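Side-chain contact in dTDP-4-dehydrorhamnose 3,5-epimerase (Bacillus anthracis str. Ames, PDB 3RYK), which epimerises carbons 3 and 5 of the sugar ring of dTDP-4-dehydrorhamnose, a step in the biosynthesis of dTDP-L-rhamnose: residues A35-P40 with Y125-D130. Numbering follows the deposited sequence.
Sequences AKLLEP and YILSAD
Leu37 reaches from strand 35-39 into the angle between Tyr125 and Leu127, two residues on the same side of strand 125-128. One methyl does most of the work: Leu37 CD1 sits 3.5 Å from Leu127 CD2, a snug methyl-to-methyl contact. The same Leu37 CD1 is 4.1 Å from Tyr125 CD1. Leu37 CD2 lies just as far from Tyr125 CD1, 4.1 Å, so both methyls of the fork face the same ring carbon, the one next to CG, with CD1 meeting the ring obliquely. With chi1 at -178°, CG of Leu37 stands opposite the backbone nitrogen, which extends the branch toward the other strand and lets it run past both partners in the opposite sense to theirs.

Tyr125 has CG opposite its carbonyl carbon (chi1 -51°), which carries the ring back alongside strand 35-39, toward its start, until Tyr125 OH stands 4.2 Å from Ala35 CB. The phenol does not bond directly to that strand. A water takes the gap, its O 2.7 Å from Tyr125 OH. The water O also donates a weak hydrogen bond to Ala35 O, 3.2 Å away. In this otherwise apolar, buried contact the water gives the hydroxyl a polar partner.

Farther out, Ile109 touches both Ala35 and Tyr125, while Leu135 packs on Tyr125 and Leu127. Backbone hydrogen bonds to Ile28 and Glu29 hold Leu37 within its own sheet. The two segments' strand axes pass 9.8 Å apart at 36°, with no hydrogen bond directly between them: this is face-to-face packing of two antiparallel sheets, the interior of the jelly-roll-like beta-sandwich of this epimerase family.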
loop_
_atom_site.group_PDB
_atom_site.type_symbol
_atom_site.label_atom_id
_atom_site.label_comp_id
_atom_site.label_asym_id
_atom_site.label_seq_id
_atom_site.Cartn_x
_atom_site.Cartn_y
_atom_site.Cartn_z
ATOM N N ALA A 35 -0.168 -17.161 -12.548
ATOM C CA ALA A 35 0.427 -15.812 -12.435
ATOM C C ALA A 35 -0.456 -14.829 -13.194
ATOM O O ALA A 35 -0.808 -15.076 -14.328
ATOM C CB ALA A 35 1.849 -15.777 -12.959
ATOM N N LYS A 36 -0.776 -13.700 -12.583
ATOM C CA LYS A 36 -1.660 -12.719 -13.213
ATOM C C LYS A 36 -1.160 -11.291 -13.147
ATOM O O LYS A 36 -0.813 -10.812 -12.075
ATOM C CB LYS A 36 -3.029 -12.806 -12.517
ATOM C CG LYS A 36 -3.736 -14.153 -12.688
ATOM C CD LYS A 36 -4.957 -14.273 -11.784
ATOM C CE LYS A 36 -5.687 -15.602 -11.937
ATOM N NZ LYS A 36 -6.278 -15.747 -13.307
ATOM N N LEU A 37 -1.101 -10.638 -14.305
ATOM C CA LEU A 37 -0.682 -9.240 -14.401
ATOM C C LEU A 37 -2.027 -8.530 -14.355
ATOM O O LEU A 37 -2.881 -8.787 -15.195
ATOM C CB LEU A 37 0.067 -8.933 -15.694
ATOM C CG LEU A 37 0.566 -7.493 -15.831
ATOM C CD1 LEU A 37 1.572 -7.129 -14.736
ATOM C CD2 LEU A 37 1.196 -7.318 -17.207
ATOM N N LEU A 38 -2.207 -7.645 -13.378
ATOM C CA LEU A 38 -3.467 -6.934 -13.173
ATOM C C LEU A 38 -3.389 -5.414 -13.295
ATOM O O LEU A 38 -2.334 -4.816 -13.100
ATOM C CB LEU A 38 -3.928 -7.231 -11.745
ATOM C CG LEU A 38 -4.073 -8.700 -11.314
ATOM C CD1 LEU A 38 -4.458 -8.815 -9.820
ATOM C CD2 LEU A 38 -5.073 -9.411 -12.189
ATOM N N GLU A 39 -4.527 -4.789 -13.612
ATOM C CA GLU A 39 -4.586 -3.324 -13.723
ATOM C C GLU A 39 -5.833 -2.793 -13.023
ATOM O O GLU A 39 -6.958 -3.197 -13.349
ATOM C CB GLU A 39 -4.580 -2.826 -15.165
ATOM C CG GLU A 39 -4.571 -1.312 -15.243
ATOM C CD GLU A 39 -4.571 -0.748 -16.655
ATOM O OE1 GLU A 39 -4.279 0.459 -16.777
ATOM O OE2 GLU A 39 -4.852 -1.475 -17.633
ATOM N N PRO A 40 -5.641 -1.861 -12.077
ATOM C CA PRO A 40 -6.756 -1.285 -11.354
ATOM C C PRO A 40 -7.399 -0.173 -12.179
ATOM O O PRO A 40 -6.717 0.485 -12.979
ATOM C CB PRO A 40 -6.072 -0.666 -10.138
ATOM C CG PRO A 40 -4.777 -0.177 -10.698
ATOM C CD PRO A 40 -4.365 -1.243 -11.668
ATOM N N TYR A 125 8.248 -8.653 -16.316
ATOM C CA TYR A 125 7.180 -7.646 -16.405
ATOM C C TYR A 125 7.654 -6.273 -15.926
ATOM O O TYR A 125 8.459 -6.160 -14.977
ATOM C CB TYR A 125 6.059 -8.008 -15.437
ATOM C CG TYR A 125 5.521 -9.406 -15.507
ATOM C CD1 TYR A 125 4.370 -9.701 -16.220
ATOM C CD2 TYR A 125 6.141 -10.431 -14.823
ATOM C CE1 TYR A 125 3.852 -10.984 -16.251
ATOM C CE2 TYR A 125 5.647 -11.714 -14.854
ATOM C CZ TYR A 125 4.492 -11.990 -15.571
ATOM O OH TYR A 125 3.994 -13.273 -15.588
ATOM N N ILE A 126 7.138 -5.225 -16.560
ATOM C CA ILE A 126 7.483 -3.865 -16.186
ATOM C C ILE A 126 6.311 -3.320 -15.383
ATOM O O ILE A 126 5.218 -3.132 -15.939
ATOM C CB ILE A 126 7.803 -2.945 -17.401
ATOM C CG1 ILE A 126 9.045 -3.435 -18.172
ATOM C CG2 ILE A 126 8.005 -1.522 -16.946
ATOM C CD1 ILE A 126 9.360 -2.627 -19.443
ATOM N N LEU A 127 6.557 -3.077 -14.099
ATOM C CA LEU A 127 5.594 -2.552 -13.161
ATOM C C LEU A 127 6.092 -1.150 -12.803
ATOM O O LEU A 127 7.281 -0.937 -12.497
ATOM C CB LEU A 127 5.487 -3.462 -11.939
ATOM C CG LEU A 127 5.178 -4.939 -12.243
ATOM C CD1 LEU A 127 5.044 -5.784 -10.972
ATOM C CD2 LEU A 127 3.917 -5.054 -13.093
ATOM N N SER A 128 5.203 -0.168 -12.865
ATOM C CA SER A 128 5.595 1.201 -12.561
ATOM C C SER A 128 4.527 2.037 -11.859
ATOM O O SER A 128 3.362 1.640 -11.745
ATOM C CB SER A 128 6.017 1.902 -13.842
ATOM O OG SER A 128 4.882 2.063 -14.708
ATOM N N ALA A 129 4.952 3.212 -11.400
ATOM C CA ALA A 129 4.077 4.126 -10.715
ATOM C C ALA A 129 3.079 4.639 -11.736
ATOM O O ALA A 129 1.916 4.827 -11.403
ATOM C CB ALA A 129 4.863 5.271 -10.100
ATOM N N ASP A 130 3.526 4.830 -12.972
ATOM C CA ASP A 130 2.641 5.324 -14.057
ATOM C C ASP A 130 1.657 4.293 -14.592
ATOM O O ASP A 130 0.517 4.664 -14.886
ATOM C CB ASP A 130 3.453 5.985 -15.174
ATOM C CG ASP A 130 3.998 7.356 -14.760
ATOM O OD1 ASP A 130 3.224 8.356 -14.806
ATOM O OD2 ASP A 130 5.210 7.447 -14.487
HETATM O O HOH W 1 1.339 -13.260 -15.843
#